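Putative N-acetylmuramoyl-L-alanine amidase,autolysin cwp6 (Peptoclostridium difficile, PDB 5J72) probably cleaves the amide bond between N-acetylmuramic acid and L-alanine in peptidoglycan as a zinc-dependent autolysin held at the cell wall by CWB2 domains. Local coordinates at residues D191-E194 against S195-A198; K564-L567 against E568-M572. All coordinates share one frame; numbering follows the deposited sequence.

Contact 1 of 2, residues D191-E194 against S195-A198; sequences DIPE and STKA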
loop_
_atom_site.group_PDB
_atom_site.type_symbol
_atom_site.label_atom_id
_atom_site.label_comp_id
_atom_site.label_asym_id
_atom_site.label_seq_id
_atom_site.Cartn_x
_atom_site.Cartn_y
_atom_site.Cartn_z
ATOM N N ASP A 191 21.758 -22.064 -3.975
ATOM C CA ASP A 191 21.052 -22.752 -5.074
ATOM C C ASP A 191 19.864 -21.923 -5.562
ATOM O O ASP A 191 19.504 -20.935 -4.911
ATOM C CB ASP A 191 20.484 -24.094 -4.588
ATOM C CG ASP A 191 19.347 -23.943 -3.548
ATOM O OD1 ASP A 191 19.647 -23.952 -2.334
ATOM O OD2 ASP A 191 18.160 -23.804 -3.958
ATOM N N ILE A 192 19.260 -22.318 -6.683
ATOM C CA ILE A 192 18.023 -21.687 -7.082
ATOM C C ILE A 192 17.065 -22.811 -7.211
ATOM O O ILE A 192 17.452 -23.880 -7.685
ATOM C CB ILE A 192 18.084 -20.855 -8.391
ATOM C CG1 ILE A 192 18.845 -21.647 -9.531
ATOM C CG2 ILE A 192 18.757 -19.534 -8.095
ATOM C CD1 ILE A 192 18.628 -21.009 -10.946
ATOM N N PRO A 193 15.804 -22.656 -6.771
ATOM C CA PRO A 193 14.857 -23.763 -6.924
ATOM C C PRO A 193 14.420 -23.907 -8.390
ATOM O O PRO A 193 14.654 -23.032 -9.220
ATOM C CB PRO A 193 13.695 -23.371 -6.027
ATOM C CG PRO A 193 13.783 -21.929 -5.886
ATOM C CD PRO A 193 15.269 -21.626 -5.873
ATOM N N GLU A 194 13.747 -25.002 -8.688
ATOM C CA GLU A 194 13.312 -25.298 -10.021
ATOM C C GLU A 194 12.392 -24.209 -10.593
ATOM O O GLU A 194 12.471 -23.915 -11.779
ATOM C CB GLU A 194 12.568 -26.644 -9.968
ATOM C CG GLU A 194 11.893 -27.036 -11.275
ATOM C CD GLU A 194 12.864 -27.165 -12.488
ATOM O OE1 GLU A 194 14.044 -27.541 -12.293
ATOM O OE2 GLU A 194 12.414 -26.898 -13.630
ATOM N N SER A 195 11.497 -23.649 -9.758
ATOM C CA SER A 195 10.590 -22.599 -10.181
ATOM C C SER A 195 11.459 -21.426 -10.754
ATOM O O SER A 195 11.203 -21.017 -11.892
ATOM C CB SER A 195 9.716 -22.180 -8.982
ATOM O OG SER A 195 10.522 -21.675 -7.927
ATOM N N THR A 196 12.472 -20.947 -10.049
ATOM C CA THR A 196 13.309 -19.838 -10.562
ATOM C C THR A 196 14.124 -20.283 -11.829
ATOM O O THR A 196 14.226 -19.544 -12.795
ATOM C CB THR A 196 14.311 -19.379 -9.459
ATOM O OG1 THR A 196 13.526 -18.898 -8.367
ATOM C CG2 THR A 196 15.269 -18.265 -9.955
ATOM N N LYS A 197 14.696 -21.515 -11.791
ATOM C CA LYS A 197 15.466 -22.013 -12.937
ATOM C C LYS A 197 14.580 -22.010 -14.201
ATOM O O LYS A 197 15.030 -21.566 -15.237
ATOM C CB LYS A 197 15.939 -23.445 -12.579
ATOM C CG LYS A 197 16.321 -24.296 -13.789
ATOM C CD LYS A 197 16.815 -25.719 -13.316
ATOM C CE LYS A 197 17.166 -26.602 -14.512
ATOM N NZ LYS A 197 18.570 -26.341 -14.934
ATOM N N ALA A 198 13.330 -22.487 -14.118
ATOM C CA ALA A 198 12.491 -22.572 -15.307
ATOM C C ALA A 198 12.073 -21.194 -15.781
ATOM O O ALA A 198 11.938 -20.990 -16.998
ATOM C CB ALA A 198 11.229 -23.428 -15.013
#

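Contact 2 of 2, residues K564-L567 against E568-M572; sequences KRIL and EKFNM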
loop_
_atom_site.group_PDB
_atom_site.type_symbol
_atom_site.label_atom_id
_atom_site.label_comp_id
_atom_site.label_asym_id
_atom_site.label_seq_id
_atom_site.Cartn_x
_atom_site.Cartn_y
_atom_site.Cartn_z
ATOM N N LYS A 564 -9.916 -0.943 33.499
ATOM C CA LYS A 564 -8.822 -1.814 33.978
ATOM C C LYS A 564 -7.721 -1.876 32.894
ATOM O O LYS A 564 -6.550 -1.617 33.193
ATOM C CB LYS A 564 -9.397 -3.224 34.215
ATOM C CG LYS A 564 -8.361 -4.229 34.713
ATOM C CD LYS A 564 -9.015 -5.569 35.111
ATOM C CE LYS A 564 -8.213 -6.289 36.245
ATOM N NZ LYS A 564 -8.270 -7.792 36.131
ATOM N N ARG A 565 -8.104 -2.180 31.611
ATOM C CA ARG A 565 -7.022 -2.305 30.584
ATOM C C ARG A 565 -6.263 -1.013 30.364
ATOM O O ARG A 565 -5.052 -1.041 30.193
ATOM C CB ARG A 565 -7.604 -2.832 29.287
ATOM C CG ARG A 565 -8.183 -4.259 29.448
ATOM C CD ARG A 565 -7.124 -5.262 29.999
ATOM N NE ARG A 565 -7.639 -6.599 29.732
ATOM C CZ ARG A 565 -6.909 -7.705 29.817
ATOM N NH1 ARG A 565 -7.446 -8.877 29.520
ATOM N NH2 ARG A 565 -5.648 -7.645 30.217
ATOM N N ILE A 566 -6.953 0.145 30.385
ATOM C CA ILE A 566 -6.229 1.380 30.168
ATOM C C ILE A 566 -5.201 1.579 31.265
ATOM O O ILE A 566 -4.029 1.915 31.015
ATOM C CB ILE A 566 -7.220 2.577 30.153
ATOM C CG1 ILE A 566 -8.090 2.488 28.874
ATOM C CG2 ILE A 566 -6.425 3.929 30.219
ATOM C CD1 ILE A 566 -9.145 3.619 28.846
ATOM N N LEU A 567 -5.661 1.374 32.518
ATOM C CA LEU A 567 -4.787 1.575 33.663
ATOM C C LEU A 567 -3.624 0.566 33.661
ATOM O O LEU A 567 -2.605 0.869 34.258
ATOM C CB LEU A 567 -5.631 1.514 34.933
ATOM C CG LEU A 567 -6.560 2.774 35.081
ATOM C CD1 LEU A 567 -7.612 2.582 36.180
ATOM C CD2 LEU A 567 -5.683 3.982 35.405
ATOM N N GLU A 568 -3.752 -0.602 32.984
ATOM C CA GLU A 568 -2.628 -1.558 32.915
ATOM C C GLU A 568 -1.436 -0.941 32.165
ATOM O O GLU A 568 -0.317 -1.390 32.392
ATOM C CB GLU A 568 -3.083 -2.906 32.228
ATOM C CG GLU A 568 -4.018 -3.680 33.157
ATOM C CD GLU A 568 -4.474 -5.054 32.623
ATOM O OE1 GLU A 568 -4.159 -5.405 31.463
ATOM O OE2 GLU A 568 -5.167 -5.790 33.410
ATOM N N LYS A 569 -1.626 0.102 31.291
ATOM C CA LYS A 569 -0.494 0.684 30.524
ATOM C C LYS A 569 -0.300 2.132 30.771
ATOM O O LYS A 569 0.653 2.704 30.280
ATOM C CB LYS A 569 -0.696 0.585 28.990
ATOM C CG LYS A 569 -0.913 -0.806 28.496
ATOM C CD LYS A 569 0.378 -1.569 28.400
ATOM C CE LYS A 569 0.085 -2.963 28.876
ATOM N NZ LYS A 569 1.133 -3.923 28.467
ATOM N N PHE A 570 -1.205 2.741 31.492
ATOM C CA PHE A 570 -1.129 4.165 31.724
ATOM C C PHE A 570 -1.275 4.484 33.214
ATOM O O PHE A 570 -2.341 4.190 33.767
ATOM C CB PHE A 570 -2.297 4.862 30.938
ATOM C CG PHE A 570 -2.079 4.812 29.443
ATOM C CD1 PHE A 570 -1.248 5.723 28.817
ATOM C CD2 PHE A 570 -2.664 3.830 28.678
ATOM C CE1 PHE A 570 -1.006 5.641 27.448
ATOM C CE2 PHE A 570 -2.418 3.754 27.299
ATOM C CZ PHE A 570 -1.588 4.666 26.707
ATOM N N ASN A 571 -0.265 5.096 33.852
ATOM C CA ASN A 571 -0.411 5.412 35.272
ATOM C C ASN A 571 -1.107 6.757 35.436
ATOM O O ASN A 571 -0.461 7.741 35.774
ATOM C CB ASN A 571 0.961 5.465 36.010
ATOM C CG ASN A 571 0.791 5.373 37.531
ATOM N N MET A 572 -2.423 6.794 35.188
ATOM C CA MET A 572 -3.243 8.003 35.321
ATOM C C MET A 572 -4.205 7.822 36.467
ATOM O O MET A 572 -4.470 6.686 36.868
ATOM C CB MET A 572 -4.076 8.248 34.052
ATOM C CG MET A 572 -3.255 8.658 32.864
ATOM S SD MET A 572 -4.334 8.823 31.409
ATOM C CE MET A 572 -3.080 8.804 30.000
HETATM O O HOH W 1 -6.645 -8.377 34.025
#

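Contact 1 of 2, residues D191-E194 against S195-A198
With CG1 of Ile-192 turned between its own backbone N and carbonyl carbon (chi1 46°) and the chain then running out extended, CD1 arrives 3.9 Å from CA of Lys-197 and meets that residue at its root. On Thr-196 a chi1 of -62° sets CG2 anti to the backbone N, and this methyl packs 4.1 Å from CB of Ile-192, the two side chains crossing at about a right angle. OG1, the other branch of Thr-196, lies by the CG-CD side of the Pro-193 ring, 3.9 Å from CG, a van der Waals contact; its hydrogen bond is made with the carbonyl oxygen of Leu-186. Pro-193 is the N-cap residue, and its carbonyl O accepts the amide of Lys-197 at 3.0 Å in a nearly linear N-H...O bond (170°). One residue on, O of Glu-194 takes the amide of Ala-198 at 2.9 Å. The Glu-194 side chain bends at its second torsion and leans forward over the first turn, where OE1 lies 3.5 Å from CD of Lys-197; the ammonium NZ remains 5.4 Å from OE1, so the touch is with the aliphatic shaft and any attraction between the charges is probably modest. Outside the turn, Phe-141 of helix 140-151 packs against Pro-193 and Thr-196, while Ile-225 of helix 219-228 packs against Ile-192. A first turn with proline at the N-cap position, carrying the chain from strand 184-187 into helix 194-203, belongs to the alternating strands and helices around the parallel sheet of this CWB2 domain.

Contact 2 of 2, residues K564-L567 against E568-M572
The last turns of helix 554-569, the helical connection in the unit strand 541-544, helix 554-569, strand 574-578 of the amidase domain, are where Glu-568 reaches back to Arg-565 and Lys-564. Arg-565 and Glu-568 lie side by side and point the same way, and NH2 of Arg-565 donates to OE1 of Glu-568 at 3.0 Å in a salt bridge. The oxygen receives it on its syn lone pair and lies close to the guanidinium plane, yet the carboxylate plane is turned 82° from that plane, so a single N-H makes the bridge. Arg-565 can reach because its chain bends at chi2 (-56°). The other oxygen, OE2, takes a hydrogen bond of 3.0 Å from a water, which in turn accepts from NZ of Lys-564 at 2.7 Å; directly, NZ and OE2 are 4.6 Å apart. Further along, O of Ile-566 accepts the amide of Lys-569 at 3.0 Å, from above the carbonyl plane, and more weakly that of Phe-570. The same oxygen lies at the edge of the Phe-570 ring, 3.3 Å from CD2, and CG2 of Ile-566 packs on that ring atom at 4.1 Å. Ile-566, which is buried, touches Met-625 and Val-602. NE of Arg-565 forms a second salt bridge, with Asp-635 of helix 619-637. Arg-565 thus links two acidic residues, one on its own helix and one on helix 619-637, while Glu-568 faces two basic groups, one directly and one through water, an environment that would probably favour its ionised form.

Overall arrangement
The two contacts are separate: their centres lie 52 Å apart and their nearest atoms about 41 Å apart, with contact 1 in a CWB2 wall-binding domain and contact 2 in the amidase domain. They also sit toward opposite ends of their helices, contact 1 at the entry into helix 194-203 and contact 2 in the last turns of helix 554-569. Contact 1 lies away from the annotated metal sites. Contact 2 lies closer to the zinc site, since the side chain of Ile-566 is about 11 Å from that of His-530, which binds the catalytic-domain zinc together with His-460 and Glu-477. At that distance Ile-566 is no zinc ligand; its role here is packing within the amidase fold.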